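Local structure of amine Dehydrogenase (Pseudomonas putida, 1JMX) at residues G4-K8 with V33-C37; M146-L152 with V163-Y169. The protein probably takes part in the oxidative deamination of amines, as one chain of a three-chain enzyme that contains heme c and a quinone cofactor. All coordinates share one frame. Residue numbers count along the deposited sequence, not the author numbering.

Contact 1 (G4-K8 with V33-C37)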
# COMPACT_ATOMS: atom_id res chain seq x y z
N GLY B 4 39.11 -0.88 -17.32
CA GLY B 4 39.33 -0.34 -18.71
C GLY B 4 40.28 0.85 -18.69
O GLY B 4 41.43 0.68 -18.27
N PRO B 5 39.85 2.05 -19.14
CA PRO B 5 40.75 3.21 -19.11
C PRO B 5 40.95 3.71 -17.68
O PRO B 5 39.99 3.86 -16.92
CB PRO B 5 40.01 4.23 -19.97
CG PRO B 5 38.58 3.92 -19.68
CD PRO B 5 38.56 2.40 -19.75
N ALA B 6 42.20 3.91 -17.29
CA ALA B 6 42.50 4.40 -15.94
C ALA B 6 42.12 5.86 -15.90
O ALA B 6 42.20 6.55 -16.91
CB ALA B 6 43.97 4.23 -15.62
N LEU B 7 41.70 6.33 -14.73
CA LEU B 7 41.32 7.73 -14.56
C LEU B 7 42.53 8.66 -14.56
O LEU B 7 43.58 8.33 -14.02
CB LEU B 7 40.50 7.91 -13.29
CG LEU B 7 39.01 7.55 -13.34
CD1 LEU B 7 38.79 6.15 -13.89
CD2 LEU B 7 38.41 7.69 -11.95
N LYS B 8 42.36 9.83 -15.17
CA LYS B 8 43.44 10.81 -15.24
C LYS B 8 43.53 11.69 -14.00
O LYS B 8 42.51 12.13 -13.47
CB LYS B 8 43.26 11.68 -16.48
CG LYS B 8 43.17 10.88 -17.76
CD LYS B 8 43.50 11.74 -18.97
CE LYS B 8 43.33 10.94 -20.27
NZ LYS B 8 44.15 9.69 -20.29
N VAL B 33 30.09 9.67 -20.34
CA VAL B 33 30.48 8.48 -19.59
C VAL B 33 31.93 8.11 -19.95
O VAL B 33 32.25 7.83 -21.10
CB VAL B 33 29.55 7.29 -19.89
CG1 VAL B 33 30.00 6.05 -19.12
CG2 VAL B 33 28.12 7.66 -19.52
N TYR B 34 32.80 8.20 -18.95
CA TYR B 34 34.21 7.87 -19.13
C TYR B 34 34.42 6.36 -19.25
O TYR B 34 35.09 5.89 -20.18
CB TYR B 34 35.02 8.44 -17.97
CG TYR B 34 36.51 8.34 -18.18
CD1 TYR B 34 37.18 9.26 -18.99
CD2 TYR B 34 37.25 7.33 -17.56
CE1 TYR B 34 38.56 9.17 -19.19
CE2 TYR B 34 38.63 7.23 -17.76
CZ TYR B 34 39.27 8.15 -18.57
OH TYR B 34 40.62 8.06 -18.76
N LYS B 35 33.82 5.62 -18.33
CA LYS B 35 33.91 4.16 -18.32
C LYS B 35 32.80 3.56 -17.45
O LYS B 35 32.15 4.25 -16.66
CB LYS B 35 35.29 3.69 -17.83
CG LYS B 35 35.57 3.97 -16.35
CD LYS B 35 37.01 3.64 -15.96
CE LYS B 35 37.29 2.16 -16.12
NZ LYS B 35 38.72 1.87 -15.83
N SER B 36 32.59 2.26 -17.61
CA SER B 36 31.57 1.54 -16.86
C SER B 36 32.17 0.27 -16.29
O SER B 36 32.98 -0.38 -16.93
CB SER B 36 30.39 1.17 -17.77
OG SER B 36 29.85 2.33 -18.39
N CYS B 37 31.78 -0.06 -15.07
CA CYS B 37 32.27 -1.26 -14.40
C CYS B 37 31.06 -2.10 -14.02
O CYS B 37 30.08 -1.58 -13.51
CB CYS B 37 33.02 -0.91 -13.10
SG CYS B 37 34.59 0.02 -13.19
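This contact is the packing of an irregular N-terminal segment, G4-K8, against strand 32-38, the outer strand of a β-propeller blade. In this blade strand 12-18 also pairs with the C-terminal strand 345-348, so both chain ends meet in one sheet. A classic β bulge at Y34 and K35 explains the contact: both residues stand opposite V25 on strand 22-27, and both CA-to-CB bonds point toward G4-K8, so two long side chains in a row reach the segment. Each ends in a donor, and each finds a main-chain carbonyl that no strand pairing occupies. Y34 OH donates to A6 O at 2.9 Å, with that oxygen near the plane of the ring. Apolar contacts flank the stems of these side chains. The P5 ring suits its place, being rigid and compact, with CG 3.8 Å from both Y34 CE2 and K35 CB. L7 is buried, and its CD1 comes within 3.7 Å of K35 CD, using the lysine's aliphatic stem as a greasy surface. K35 NZ also donates to L72 O, close to the C37-C75 disulfide, so its buried charge is met by carbonyls; within this contact, K35 NZ donates to P5 O at 2.6 Å.

Contact 2 (M146-L152 with V163-Y169)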
# COMPACT_ATOMS: atom_id res chain seq x y z
N MET B 146 24.97 -1.16 19.00
CA MET B 146 24.44 0.06 18.41
C MET B 146 22.97 0.24 18.72
O MET B 146 22.25 -0.73 18.99
CB MET B 146 24.60 0.02 16.88
CG MET B 146 26.02 0.15 16.37
SD MET B 146 26.71 1.75 16.77
CE MET B 146 25.94 2.78 15.49
N PRO B 147 22.51 1.50 18.79
CA PRO B 147 21.09 1.71 19.07
C PRO B 147 20.28 1.41 17.80
O PRO B 147 20.85 1.26 16.72
CB PRO B 147 21.03 3.19 19.47
CG PRO B 147 22.21 3.80 18.77
CD PRO B 147 23.28 2.75 18.92
N ARG B 148 18.97 1.24 17.95
CA ARG B 148 18.10 0.97 16.81
C ARG B 148 17.88 2.21 15.97
O ARG B 148 18.15 3.32 16.42
CB ARG B 148 16.73 0.49 17.27
CG ARG B 148 16.74 -0.86 17.88
CD ARG B 148 15.53 -1.64 17.45
NE ARG B 148 15.90 -3.04 17.43
CZ ARG B 148 16.18 -3.73 16.34
NH1 ARG B 148 16.09 -3.18 15.14
NH2 ARG B 148 16.68 -4.93 16.46
N GLN B 149 17.35 1.99 14.77
CA GLN B 149 17.02 3.04 13.81
C GLN B 149 18.19 3.91 13.34
O GLN B 149 18.03 5.10 13.07
CB GLN B 149 15.86 3.88 14.34
CG GLN B 149 14.58 3.06 14.58
CD GLN B 149 13.56 3.75 15.47
OE1 GLN B 149 13.90 4.31 16.52
NE2 GLN B 149 12.30 3.70 15.08
N VAL B 150 19.36 3.28 13.24
CA VAL B 150 20.56 3.96 12.77
C VAL B 150 20.65 3.80 11.26
O VAL B 150 20.37 2.73 10.73
CB VAL B 150 21.83 3.39 13.46
CG1 VAL B 150 23.09 3.75 12.68
CG2 VAL B 150 21.94 3.91 14.90
N TYR B 151 20.96 4.90 10.57
CA TYR B 151 21.11 4.88 9.12
C TYR B 151 22.45 5.50 8.71
O TYR B 151 23.49 4.96 9.08
CB TYR B 151 19.89 5.50 8.41
CG TYR B 151 19.46 6.88 8.88
CD1 TYR B 151 19.66 8.00 8.07
CD2 TYR B 151 18.84 7.07 10.12
CE1 TYR B 151 19.27 9.27 8.48
CE2 TYR B 151 18.45 8.34 10.54
CZ TYR B 151 18.68 9.44 9.71
OH TYR B 151 18.35 10.71 10.12
N LEU B 152 22.46 6.63 8.00
CA LEU B 152 23.70 7.27 7.56
C LEU B 152 24.80 7.51 8.61
O LEU B 152 24.53 7.89 9.75
CB LEU B 152 23.40 8.59 6.86
CG LEU B 152 22.54 8.51 5.61
CD1 LEU B 152 22.42 9.88 4.99
CD2 LEU B 152 23.14 7.53 4.63
N VAL B 163 27.10 9.25 13.65
CA VAL B 163 26.04 8.30 13.38
C VAL B 163 24.64 8.90 13.44
O VAL B 163 24.23 9.43 14.47
CB VAL B 163 26.11 7.13 14.41
CG1 VAL B 163 24.99 6.15 14.18
CG2 VAL B 163 27.46 6.44 14.32
N ALA B 164 23.91 8.80 12.34
CA ALA B 164 22.55 9.30 12.28
C ALA B 164 21.60 8.21 12.79
O ALA B 164 21.56 7.11 12.25
CB ALA B 164 22.19 9.70 10.85
N GLY B 165 20.91 8.51 13.88
CA GLY B 165 19.95 7.58 14.46
C GLY B 165 18.85 8.44 15.04
O GLY B 165 18.57 9.49 14.48
N PRO B 166 18.16 8.01 16.11
CA PRO B 166 17.09 8.84 16.69
C PRO B 166 17.68 10.24 16.94
O PRO B 166 17.00 11.24 16.78
CB PRO B 166 16.77 8.12 17.99
CG PRO B 166 16.95 6.67 17.59
CD PRO B 166 18.24 6.71 16.80
N ASP B 167 18.95 10.25 17.32
CA ASP B 167 19.74 11.46 17.53
C ASP B 167 21.03 11.23 16.75
O ASP B 167 21.32 10.11 16.34
CB ASP B 167 20.09 11.65 19.01
CG ASP B 167 18.90 12.04 19.87
OD1 ASP B 167 18.04 12.84 19.43
OD2 ASP B 167 18.83 11.56 21.02
N ILE B 168 21.78 12.30 16.47
CA ILE B 168 23.05 12.15 15.78
C ILE B 168 24.06 11.90 16.90
O ILE B 168 24.08 12.62 17.90
CB ILE B 168 23.45 13.42 14.99
CG1 ILE B 168 22.33 13.81 14.03
CG2 ILE B 168 24.75 13.18 14.21
CD1 ILE B 168 21.95 12.74 13.05
N TYR B 169 24.85 10.84 16.75
CA TYR B 169 25.85 10.47 17.74
C TYR B 169 27.26 10.66 17.22
O TYR B 169 27.50 10.68 16.03
CB TYR B 169 25.68 9.00 18.13
CG TYR B 169 24.28 8.60 18.46
CD1 TYR B 169 23.56 7.77 17.61
CD2 TYR B 169 23.67 9.04 19.63
CE1 TYR B 169 22.28 7.38 17.92
CE2 TYR B 169 22.38 8.66 19.95
CZ TYR B 169 21.69 7.82 19.09
OH TYR B 169 20.42 7.42 19.40
O HOH W 1 17.27 10.75 12.62
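A β-hairpin in one blade of the propeller is clasped here by the loop that enters the blade: M146-L152 leads from strand 142-145 into strand 153-155 and wraps round the 165-167 turn joining strands 161-164 and 168-171. The fit is close and buried. A164 is the small bump, its methyl sitting over the face of the Y151 ring in a CH-pi contact, with CB 3.8 Å from the centroid. At G165 the backbones nearly touch, with G165 CA 4.0 Å from V150 CA and 3.4 Å from Q149 O; a CB on G165 would crowd V150 CG2 and clash with P166 CD, so glycine suits the spot. P166 then wedges into the bend of the loop, its CD 3.4 Å from R148 O. Beyond it, P147 CG rests 3.7 Å from Y169 CE1, while M146 CE and V150 CG1 both close on V163 CG1, at 3.7 and 3.4 Å, an apolar cluster of a flexible thioether and branched valines. Polar ends also reach a neighbouring subunit: R148 forms a salt bridge with E134 of that subunit, and Q149 NE2 is hydrogen-bonded to its R142 O, while Q149 OE1 is held by R185 of the same chain. Main-chain hydrogen bonds Y151 N to A164 O and A164 N to L152 O, each 2.8 Å, lock the fit. A water links the segments, donating to G165 O at 2.6 Å and lying 2.7 Å from Y151 OH.

In the fold
Contacts 1 and 2 lie on opposite sides of the chain's centre, with their own centres 35 Å apart and nearest atoms about 21 Å apart, so they do not touch. They follow in series along the chain and belong to different blades. Contact 1 is peripheral, about 22 Å from the centre of the chain, and no other subunit touches it; contact 2 is more central, at about 14 Å, and borders a neighbouring subunit. Heme c is lined in this chain by L116-Y120, residues outside both contacts. Contact 2 has an indirect tie to that region: M146 and V150 pack on T109 of strand 105-115, which ends just before those heme-lining residues.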